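Iron transport multicopper oxidase FET3 (Saccharomyces cerevisiae, PDB 1ZPU) oxidises Fe(2+) to Fe(3+) for high-affinity iron uptake, using four copper ions and reducing O2 to water, and also oxidises cuprous copper. Local coordinates at residues A[81-86]-A[497-502]; A[137-142]-A[199-204]; A[183-188]-A[242-247]; A[449-454]-A[477-482]. One frame throughout, in Å; residues are numbered along the deposited sequence.

Contact 1. Residues A[81-86]-A[497-502]; sequences CPIAPG and LEVCQS
The hydroxyl of S502 is hydrogen-bonded to that of S87, close to where the 497-502 helix meets the 81-86 loop: A84 CB sits 4.0 Å from the carbonyl O of S502. Alanine suits this place because its single methyl lets the loop run close beside the helix. The bond that holds the two segments is covalent, the disulfide C81 SG to C500 SG at 2.1 Å. C81 SG stands between its own backbone N and carbonyl carbon (chi1 55°), which sends it to the helix, and it rests 4.3 Å from V499 CG1. V499 fills the angle between disulfide and loop with that one branch. CG1 is anti to the backbone N (chi1 177°) and lies 3.7 Å from P82 O and 4.1 Å from I83 CA, while I83 CG1 adds an apolar touch at 4.3 Å. Branching at CB puts a methyl close to the helix backbone, where it can meet the loop. M89 of strand 88-94 meets both I83 and V499, and P82 touches a sugar of the glycan beside N56. The loop in turn is held by I83 O, which accepts a bond from N50 ND2. Joining the first cupredoxin domain to a helix near the C-terminal end of the ectodomain, the disulfide ties that domain to the C-terminal region, as in laccases and related multicopper oxidases.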
# COMPACT_ATOMS: atom_id res chain seq x y z
N CYS A 81 1.01 5.89 -18.49
CA CYS A 81 1.10 4.61 -19.17
C CYS A 81 2.38 3.93 -18.67
O CYS A 81 3.23 4.61 -18.08
CB CYS A 81 1.05 4.79 -20.69
SG CYS A 81 2.30 5.90 -21.29
N PRO A 82 2.51 2.59 -18.84
CA PRO A 82 3.65 1.85 -18.28
C PRO A 82 4.98 2.24 -18.91
O PRO A 82 5.01 2.61 -20.09
CB PRO A 82 3.33 0.40 -18.65
CG PRO A 82 1.88 0.37 -18.95
CD PRO A 82 1.61 1.69 -19.58
N ILE A 83 6.06 2.14 -18.13
CA ILE A 83 7.39 2.42 -18.65
C ILE A 83 7.94 1.21 -19.40
O ILE A 83 8.22 0.17 -18.81
CB ILE A 83 8.40 2.84 -17.57
CG1 ILE A 83 7.86 3.99 -16.74
CG2 ILE A 83 9.74 3.24 -18.19
CD1 ILE A 83 8.46 4.04 -15.35
N ALA A 84 8.08 1.36 -20.71
CA ALA A 84 8.59 0.31 -21.58
C ALA A 84 10.10 0.12 -21.42
O ALA A 84 10.81 1.06 -21.07
CB ALA A 84 8.27 0.63 -23.03
N PRO A 85 10.60 -1.12 -21.65
CA PRO A 85 12.04 -1.36 -21.65
C PRO A 85 12.80 -0.34 -22.50
O PRO A 85 12.45 -0.11 -23.66
CB PRO A 85 12.16 -2.76 -22.26
CG PRO A 85 10.89 -3.43 -21.90
CD PRO A 85 9.84 -2.36 -21.90
N GLY A 86 13.83 0.27 -21.91
CA GLY A 86 14.64 1.28 -22.58
C GLY A 86 14.24 2.71 -22.25
O GLY A 86 15.07 3.62 -22.34
N LEU A 497 4.60 12.09 -22.11
CA LEU A 497 4.10 11.81 -23.45
C LEU A 497 5.10 10.93 -24.21
O LEU A 497 4.72 10.00 -24.92
CB LEU A 497 3.82 13.12 -24.20
CG LEU A 497 2.47 13.87 -24.16
CD1 LEU A 497 1.52 13.45 -23.03
CD2 LEU A 497 2.68 15.39 -24.14
N GLU A 498 6.38 11.23 -24.04
CA GLU A 498 7.47 10.46 -24.62
C GLU A 498 7.44 8.99 -24.17
O GLU A 498 7.65 8.09 -24.99
CB GLU A 498 8.80 11.14 -24.29
CG GLU A 498 10.06 10.28 -24.44
CD GLU A 498 10.60 10.25 -25.85
OE1 GLU A 498 10.21 11.11 -26.69
OE2 GLU A 498 11.45 9.37 -26.11
N VAL A 499 7.18 8.76 -22.87
CA VAL A 499 7.01 7.42 -22.30
C VAL A 499 5.88 6.67 -23.01
O VAL A 499 6.05 5.51 -23.39
CB VAL A 499 6.66 7.46 -20.77
CG1 VAL A 499 6.41 6.06 -20.21
CG2 VAL A 499 7.75 8.13 -19.97
N CYS A 500 4.74 7.34 -23.17
CA CYS A 500 3.57 6.78 -23.83
C CYS A 500 3.80 6.37 -25.27
O CYS A 500 3.47 5.25 -25.63
CB CYS A 500 2.38 7.73 -23.73
SG CYS A 500 1.32 7.40 -22.32
N GLN A 501 4.36 7.27 -26.08
CA GLN A 501 4.65 6.96 -27.49
C GLN A 501 5.62 5.79 -27.59
O GLN A 501 5.46 4.92 -28.46
CB GLN A 501 5.26 8.16 -28.23
CG GLN A 501 4.34 9.33 -28.41
CD GLN A 501 5.12 10.62 -28.51
OE1 GLN A 501 5.75 11.05 -27.54
NE2 GLN A 501 5.08 11.26 -29.69
N SER A 502 6.62 5.78 -26.72
CA SER A 502 7.64 4.75 -26.69
C SER A 502 7.04 3.40 -26.31
O SER A 502 7.59 2.35 -26.61
CB SER A 502 8.71 5.16 -25.68
OG SER A 502 9.98 4.61 -25.98

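Contact 2. Residues A[137-142]-A[199-204]; sequences LSLSEW and VSQYFW
F203 receives two leucines from the facing strand, and both cross it at about a right angle. L137 CD1 comes 3.8 Å from F203 CZ, and L139 CD1 lies 3.9 Å from F203 CD1. The phenylalanine has CG anti to its backbone N (chi1 180°); its ring lies between the sheets against the leucines, where branched aliphatic chains suit a flat ring. Next along, Q201 passes obliquely by L139, its OE1 3.8 Å from L139 CB; the same oxygen is hydrogen-bonded to Q254 NE2, so the buried amide oxygen has a partner. At the far end E141 is bent back at chi2 (-74°), and its carboxylate serves a row of backbone N-H groups. V199 N donates to E141 OE1 at 2.7 Å, nearly straight at 168°; F198 N uses the same oxygen, and G197 N bonds OE2. A leucine in place of E141 would probably leave these three amides without their acceptor and let the 197-199 backbone shift. Strand 137-142 lies between 169-172 and 187-194 in one sheet of the second cupredoxin domain, whereas 201-204 belongs to the opposing sheet between 250-256 and 228-230; the two segment axes approach to 9.1 Å, with I192 and I252 also packing on F203.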
# COMPACT_ATOMS: atom_id res chain seq x y z
N LEU A 137 12.79 -0.17 10.40
CA LEU A 137 12.86 -1.57 10.09
C LEU A 137 11.83 -1.82 9.01
O LEU A 137 10.67 -1.44 9.17
CB LEU A 137 12.53 -2.41 11.31
CG LEU A 137 13.36 -2.27 12.58
CD1 LEU A 137 12.77 -3.21 13.60
CD2 LEU A 137 14.81 -2.60 12.35
N SER A 138 12.26 -2.45 7.92
CA SER A 138 11.36 -2.81 6.84
C SER A 138 11.01 -4.28 6.95
O SER A 138 11.80 -5.14 6.53
CB SER A 138 12.03 -2.57 5.48
OG SER A 138 12.37 -1.21 5.29
N LEU A 139 9.85 -4.58 7.51
CA LEU A 139 9.35 -5.94 7.58
C LEU A 139 8.75 -6.34 6.23
O LEU A 139 8.12 -5.52 5.54
CB LEU A 139 8.29 -6.08 8.67
CG LEU A 139 8.44 -5.33 10.00
CD1 LEU A 139 7.20 -5.52 10.89
CD2 LEU A 139 9.67 -5.80 10.72
N SER A 140 8.93 -7.61 5.87
CA SER A 140 8.37 -8.15 4.63
C SER A 140 8.32 -9.66 4.69
O SER A 140 8.94 -10.24 5.56
CB SER A 140 9.22 -7.71 3.43
OG SER A 140 8.69 -8.25 2.24
N GLU A 141 7.57 -10.30 3.79
CA GLU A 141 7.74 -11.74 3.56
C GLU A 141 8.64 -11.93 2.34
O GLU A 141 8.84 -10.98 1.58
CB GLU A 141 6.41 -12.47 3.38
CG GLU A 141 5.74 -12.27 2.00
CD GLU A 141 5.12 -10.89 1.83
OE1 GLU A 141 4.01 -10.67 2.37
OE2 GLU A 141 5.77 -10.04 1.15
N TRP A 142 9.16 -13.13 2.15
CA TRP A 142 10.04 -13.41 1.02
C TRP A 142 9.67 -14.72 0.29
O TRP A 142 9.41 -15.76 0.93
CB TRP A 142 11.49 -13.42 1.51
CG TRP A 142 12.47 -13.48 0.42
CD1 TRP A 142 13.33 -14.50 0.14
CD2 TRP A 142 12.70 -12.48 -0.57
NE1 TRP A 142 14.09 -14.20 -0.96
CE2 TRP A 142 13.72 -12.97 -1.43
CE3 TRP A 142 12.14 -11.23 -0.83
CZ2 TRP A 142 14.19 -12.25 -2.51
CZ3 TRP A 142 12.61 -10.51 -1.92
CH2 TRP A 142 13.63 -11.03 -2.74
N VAL A 199 1.47 -10.69 3.37
CA VAL A 199 1.11 -11.14 4.70
C VAL A 199 1.20 -10.06 5.82
O VAL A 199 2.19 -9.35 5.94
CB VAL A 199 1.99 -12.38 4.96
CG1 VAL A 199 2.59 -12.40 6.35
CG2 VAL A 199 1.22 -13.63 4.64
N SER A 200 0.17 -9.93 6.63
CA SER A 200 0.26 -9.08 7.84
C SER A 200 1.25 -9.66 8.85
O SER A 200 1.46 -10.88 8.91
CB SER A 200 -1.09 -9.01 8.56
OG SER A 200 -2.12 -8.46 7.77
N GLN A 201 1.85 -8.82 9.68
CA GLN A 201 2.79 -9.35 10.66
C GLN A 201 2.50 -8.82 12.04
O GLN A 201 2.10 -7.66 12.21
CB GLN A 201 4.21 -8.98 10.30
CG GLN A 201 4.69 -9.57 8.98
CD GLN A 201 6.18 -9.42 8.83
OE1 GLN A 201 6.92 -9.39 9.82
NE2 GLN A 201 6.65 -9.31 7.60
N TYR A 202 2.72 -9.66 13.05
CA TYR A 202 2.75 -9.16 14.41
C TYR A 202 4.19 -8.80 14.70
O TYR A 202 5.12 -9.48 14.25
CB TYR A 202 2.29 -10.20 15.42
CG TYR A 202 0.92 -10.74 15.17
CD1 TYR A 202 0.74 -11.85 14.35
CD2 TYR A 202 -0.21 -10.17 15.79
CE1 TYR A 202 -0.51 -12.37 14.12
CE2 TYR A 202 -1.48 -10.69 15.57
CZ TYR A 202 -1.62 -11.79 14.73
OH TYR A 202 -2.86 -12.34 14.47
N PHE A 203 4.38 -7.72 15.45
CA PHE A 203 5.70 -7.26 15.77
C PHE A 203 5.80 -6.90 17.23
O PHE A 203 4.92 -6.22 17.76
CB PHE A 203 6.06 -6.04 14.94
CG PHE A 203 7.42 -5.50 15.22
CD1 PHE A 203 8.52 -5.98 14.53
CD2 PHE A 203 7.60 -4.51 16.19
CE1 PHE A 203 9.78 -5.48 14.79
CE2 PHE A 203 8.85 -4.01 16.46
CZ PHE A 203 9.95 -4.50 15.77
N TRP A 204 6.88 -7.34 17.88
CA TRP A 204 7.16 -6.96 19.26
C TRP A 204 8.62 -7.15 19.66
O TRP A 204 9.37 -7.89 19.00
CB TRP A 204 6.25 -7.71 20.24
CG TRP A 204 6.53 -9.18 20.42
CD1 TRP A 204 7.25 -9.74 21.43
CD2 TRP A 204 6.06 -10.27 19.61
NE1 TRP A 204 7.27 -11.12 21.30
CE2 TRP A 204 6.54 -11.46 20.19
CE3 TRP A 204 5.28 -10.35 18.44
CZ2 TRP A 204 6.26 -12.72 19.66
CZ3 TRP A 204 5.01 -11.60 17.90
CH2 TRP A 204 5.51 -12.78 18.52

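Contact 3. Residues A[183-188]-A[242-247]; sequences QPDTTY and TKNDTD
T242 and T186 join the ends of two neighbouring antiparallel strands at the edge of the second cupredoxin domain, where strand 235-241 runs out and strand 187-194 is about to begin. T242 N donates to T186 O at 2.9 Å, continuing the pairing of the two strands just beyond strand 235-241. The T242 hydroxyl bridges two groups of the 183-186 turn: OG1 donates to Q183 O at 2.6 Å, in the carbonyl plane, and accepts from T186 N at 2.8 Å. Chi1 of 63° sets OG1 between the backbone N and the carbonyl carbon, facing the turn, while CG2 lies 3.7 Å from Y188 CE1. Threonine suits the spot by offering a hydroxyl to the turn and a methyl to the ring. A valine here would probably leave Q183 O without its donor and T186 N without its acceptor, freeing the 183-186 turn to move. Beyond T242, D185 N bonds K243 O at 3.0 Å, approaching from above the carbonyl plane, and P184 CB lies 3.5 Å from that same oxygen.

A second shell fixes these groups. Y188 OH accepts from Q183 N, its ring meeting W180 edge-to-face, and T186 OG1 donates to P184 O. H241 holds D185 OD1 through NE2 and T187 OG1 through ND1, while Y278 OH bonds K243 N. On the outer side D185 and N244 lie alongside one another, pointing the same way with their flat groups 81° apart, and N244 OD1 comes 3.3 Å from D185 CB.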
# COMPACT_ATOMS: atom_id res chain seq x y z
N GLN A 183 22.35 1.57 22.52
CA GLN A 183 23.03 2.18 23.67
C GLN A 183 22.07 2.20 24.86
O GLN A 183 20.87 2.38 24.68
CB GLN A 183 23.45 3.61 23.36
CG GLN A 183 24.45 3.74 22.23
CD GLN A 183 25.83 3.29 22.62
OE1 GLN A 183 26.30 3.56 23.74
NE2 GLN A 183 26.50 2.60 21.71
N PRO A 184 22.60 2.02 26.08
CA PRO A 184 21.73 2.03 27.26
C PRO A 184 21.05 3.38 27.47
O PRO A 184 21.58 4.41 27.04
CB PRO A 184 22.70 1.78 28.41
CG PRO A 184 24.04 2.24 27.89
CD PRO A 184 24.01 1.83 26.45
N ASP A 185 19.88 3.37 28.11
CA ASP A 185 19.18 4.60 28.50
C ASP A 185 19.07 5.60 27.34
O ASP A 185 19.51 6.74 27.43
CB ASP A 185 19.86 5.25 29.72
CG ASP A 185 19.10 6.47 30.23
OD1 ASP A 185 17.85 6.42 30.26
OD2 ASP A 185 19.75 7.49 30.58
N THR A 186 18.50 5.14 26.24
CA THR A 186 18.38 5.97 25.05
C THR A 186 16.99 5.80 24.44
O THR A 186 16.45 4.69 24.40
CB THR A 186 19.50 5.64 24.03
OG1 THR A 186 20.78 5.82 24.65
CG2 THR A 186 19.42 6.54 22.81
N THR A 187 16.41 6.90 24.02
CA THR A 187 15.13 6.87 23.34
C THR A 187 15.37 6.81 21.84
O THR A 187 15.98 7.72 21.27
CB THR A 187 14.26 8.10 23.68
OG1 THR A 187 13.94 8.10 25.08
CG2 THR A 187 12.96 8.09 22.87
N TYR A 188 14.89 5.74 21.21
CA TYR A 188 15.01 5.57 19.77
C TYR A 188 13.68 5.82 19.10
O TYR A 188 12.64 5.35 19.57
CB TYR A 188 15.47 4.15 19.43
CG TYR A 188 16.93 3.92 19.71
CD1 TYR A 188 17.36 3.59 21.00
CD2 TYR A 188 17.88 4.02 18.70
CE1 TYR A 188 18.72 3.37 21.26
CE2 TYR A 188 19.23 3.81 18.94
CZ TYR A 188 19.64 3.48 20.22
OH TYR A 188 20.98 3.27 20.47
N THR A 242 15.51 2.38 25.83
CA THR A 242 16.37 1.27 26.21
C THR A 242 16.68 1.27 27.71
O THR A 242 16.62 2.31 28.37
CB THR A 242 17.67 1.27 25.36
OG1 THR A 242 18.43 2.45 25.63
CG2 THR A 242 17.35 1.21 23.87
N LYS A 243 17.02 0.08 28.22
CA LYS A 243 17.27 -0.16 29.64
C LYS A 243 18.64 0.33 30.07
O LYS A 243 19.47 0.66 29.24
CB LYS A 243 17.16 -1.66 29.91
CG LYS A 243 15.97 -2.31 29.25
CD LYS A 243 15.40 -3.48 30.04
CE LYS A 243 14.04 -3.86 29.45
NZ LYS A 243 13.15 -4.69 30.34
N ASN A 244 18.87 0.37 31.39
CA ASN A 244 20.15 0.81 31.93
C ASN A 244 21.25 -0.25 31.89
O ASN A 244 22.43 0.09 31.89
CB ASN A 244 19.98 1.39 33.33
CG ASN A 244 19.31 2.75 33.31
OD1 ASN A 244 18.99 3.27 32.24
ND2 ASN A 244 19.08 3.34 34.49
N ASP A 245 20.86 -1.52 31.83
CA ASP A 245 21.82 -2.62 31.81
C ASP A 245 22.33 -2.99 30.41
O ASP A 245 21.55 -3.22 29.48
CB ASP A 245 21.23 -3.85 32.47
CG ASP A 245 21.00 -3.66 33.94
OD1 ASP A 245 19.90 -4.05 34.41
OD2 ASP A 245 21.90 -3.13 34.64
N THR A 246 23.64 -3.07 30.30
CA THR A 246 24.29 -3.58 29.10
C THR A 246 24.58 -5.07 29.30
O THR A 246 25.44 -5.64 28.65
CB THR A 246 25.56 -2.74 28.79
OG1 THR A 246 25.15 -1.41 28.45
CG2 THR A 246 26.36 -3.30 27.61
N ASP A 247 23.83 -5.71 30.18
CA ASP A 247 24.13 -7.08 30.56
C ASP A 247 23.48 -8.15 29.66
O ASP A 247 24.08 -9.19 29.41
CB ASP A 247 23.87 -7.32 32.05
CG ASP A 247 22.41 -7.66 32.35
OD1 ASP A 247 21.50 -6.91 31.91
OD2 ASP A 247 22.19 -8.67 33.04

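Contact 4. Residues A[449-454]-A[477-482]; sequences IRFKAD and LVEDPF. With NAG (2-acetamido-2-deoxy-beta-D-glucopyranose), chain B.
F451 and L477 reach toward each other tip to tip, and theirs is the apolar part of the contact: CZ of the ring comes 3.9 Å from L477 CD1. V380 and I382 of the adjoining strand also touch the ring. A flat aromatic and a branched aliphatic suit this interior between the two sheets of the third cupredoxin domain. A453 adds a smaller apolar touch, its CB 3.6 Å from E479 CG; a small methyl suits a place so close beside the glutamate.

The polar part centres on E479. Its OE1 lies at the edge of the F451 ring, near the ring plane and 4.1 Å from CE1, and is hydrogen-bonded to H399 NE2. The glutamate chain is bent at chi2 (149°), and beyond the bend OE2 rests 3.3 Å from A453 CA and accepts from N455 N. A453 is the centre of an inverse gamma turn, which swings the chain past the carboxylate at the end of the strand.

Sugar contacts lie at the outer end. The N-acetylglucosamine beside N67 gives D454 two weak hydrogen bonds, from N2 to D454 O at 3.4 Å and from O3 to D454 OD1 at 3.3 Å; Y97 OH bonds the same sugar.

D454 OD2 and E479 OE2, like in charge, stand 4.6 Å apart. That closeness would tend to disfavour two full charges, but the N455 amide and H399 would probably help to offset it.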
# COMPACT_ATOMS: atom_id res chain seq x y z
N ILE A 449 -15.10 4.58 5.88
CA ILE A 449 -14.14 5.66 5.90
C ILE A 449 -14.73 6.89 5.25
O ILE A 449 -15.60 6.77 4.38
CB ILE A 449 -12.83 5.29 5.18
CG1 ILE A 449 -13.10 4.85 3.74
CG2 ILE A 449 -12.11 4.20 5.94
CD1 ILE A 449 -11.84 4.71 2.89
N ARG A 450 -14.27 8.06 5.68
CA ARG A 450 -14.71 9.33 5.12
C ARG A 450 -13.54 10.26 4.86
O ARG A 450 -12.56 10.28 5.62
CB ARG A 450 -15.70 10.02 6.06
CG ARG A 450 -17.09 9.45 5.99
CD ARG A 450 -18.04 10.32 6.74
NE ARG A 450 -19.12 9.52 7.29
CZ ARG A 450 -19.99 9.95 8.19
NH1 ARG A 450 -19.94 11.19 8.65
NH2 ARG A 450 -20.93 9.12 8.63
N PHE A 451 -13.65 11.03 3.78
CA PHE A 451 -12.65 12.03 3.42
C PHE A 451 -13.28 13.12 2.56
O PHE A 451 -14.31 12.90 1.94
CB PHE A 451 -11.44 11.39 2.70
CG PHE A 451 -11.76 10.86 1.32
CD1 PHE A 451 -11.44 11.60 0.19
CD2 PHE A 451 -12.34 9.61 1.16
CE1 PHE A 451 -11.72 11.11 -1.08
CE2 PHE A 451 -12.62 9.11 -0.10
CZ PHE A 451 -12.31 9.86 -1.22
N LYS A 452 -12.64 14.29 2.52
CA LYS A 452 -13.09 15.41 1.70
C LYS A 452 -12.42 15.37 0.34
O LYS A 452 -11.21 15.18 0.25
CB LYS A 452 -12.75 16.72 2.40
CG LYS A 452 -13.51 17.93 1.88
CD LYS A 452 -12.93 19.21 2.44
CE LYS A 452 -13.77 20.39 2.06
NZ LYS A 452 -13.21 21.62 2.66
N ALA A 453 -13.19 15.54 -0.73
CA ALA A 453 -12.60 15.62 -2.06
C ALA A 453 -12.01 17.01 -2.29
O ALA A 453 -12.60 17.87 -2.94
CB ALA A 453 -13.62 15.26 -3.12
N ASP A 454 -10.83 17.23 -1.71
CA ASP A 454 -10.17 18.52 -1.80
C ASP A 454 -8.83 18.38 -2.51
O ASP A 454 -7.96 19.24 -2.40
CB ASP A 454 -9.99 19.13 -0.40
CG ASP A 454 -9.19 18.22 0.55
OD1 ASP A 454 -8.82 18.72 1.64
OD2 ASP A 454 -8.92 17.04 0.25
N LEU A 477 -11.11 6.51 -8.46
CA LEU A 477 -11.77 7.75 -8.07
C LEU A 477 -11.24 8.94 -8.87
O LEU A 477 -10.05 9.22 -8.85
CB LEU A 477 -11.55 8.01 -6.58
CG LEU A 477 -12.13 6.98 -5.61
CD1 LEU A 477 -11.89 7.43 -4.19
CD2 LEU A 477 -13.62 6.76 -5.81
N VAL A 478 -12.13 9.63 -9.57
CA VAL A 478 -11.74 10.84 -10.29
C VAL A 478 -12.30 12.03 -9.53
O VAL A 478 -13.51 12.28 -9.51
CB VAL A 478 -12.27 10.81 -11.75
CG1 VAL A 478 -11.90 12.09 -12.48
CG2 VAL A 478 -11.71 9.62 -12.49
N GLU A 479 -11.40 12.76 -8.87
CA GLU A 479 -11.74 13.92 -8.06
C GLU A 479 -11.82 15.19 -8.91
O GLU A 479 -10.86 15.51 -9.62
CB GLU A 479 -10.68 14.09 -7.00
CG GLU A 479 -11.18 14.59 -5.68
CD GLU A 479 -10.33 14.05 -4.54
OE1 GLU A 479 -10.15 12.81 -4.47
OE2 GLU A 479 -9.85 14.86 -3.71
N ASP A 480 -12.93 15.92 -8.81
CA ASP A 480 -13.32 16.95 -9.78
C ASP A 480 -12.38 17.11 -10.98
O ASP A 480 -11.42 17.87 -10.93
CB ASP A 480 -13.65 18.31 -9.12
CG ASP A 480 -12.44 18.99 -8.52
OD1 ASP A 480 -11.49 18.28 -8.14
OD2 ASP A 480 -12.44 20.24 -8.43
N PRO A 481 -12.67 16.37 -12.06
CA PRO A 481 -11.89 16.41 -13.29
C PRO A 481 -11.73 17.83 -13.82
O PRO A 481 -10.74 18.11 -14.50
CB PRO A 481 -12.72 15.58 -14.27
CG PRO A 481 -14.07 15.44 -13.64
CD PRO A 481 -13.80 15.43 -12.18
N PHE A 482 -12.68 18.72 -13.53
CA PHE A 482 -12.55 20.11 -13.96
C PHE A 482 -11.46 20.83 -13.17
O PHE A 482 -10.73 21.64 -13.73
CB PHE A 482 -13.88 20.86 -13.88
CG PHE A 482 -14.95 20.31 -14.79
CD1 PHE A 482 -16.25 20.13 -14.33
CD2 PHE A 482 -14.66 19.98 -16.11
CE1 PHE A 482 -17.24 19.61 -15.17
CE2 PHE A 482 -15.64 19.46 -16.95
CZ PHE A 482 -16.94 19.28 -16.48
C1 NAG B . -4.48 20.26 -1.93
C2 NAG B . -4.87 19.88 -0.50
C3 NAG B . -5.93 20.81 0.08
C4 NAG B . -5.52 22.28 -0.10
C5 NAG B . -5.06 22.52 -1.55
C6 NAG B . -4.56 23.94 -1.77
C7 NAG B . -4.58 17.58 0.26
C8 NAG B . -5.04 16.15 0.12
N2 NAG B . -5.30 18.49 -0.41
O3 NAG B . -6.07 20.52 1.45
O4 NAG B . -6.55 23.17 0.31
O5 NAG B . -4.03 21.60 -1.91
O6 NAG B . -3.43 24.15 -0.96
O7 NAG B . -3.59 17.84 0.95

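In the fold
Contacts 2 and 3 belong to the second cupredoxin domain, their centres 24 Å apart, and both reach the sheet in which strands 133-142 and 187-194 are neighbours. Contact 4 lies in the third domain, 32 Å from contact 2 between centres, and contact 1, its centre 28 Å from that of contact 4, joins the first domain to the helix 494-502. Three of them approach the copper ligands: side chain to side chain, I83 is about 9 Å from H107, E141 about 9 Å from H464, and L477 about 8 Å from H397. Contact 3 lies away from the copper sites, its centre 34 Å from the centre of the chain and 52 Å from that of contact 1. Glycan sugars touch all four contacts.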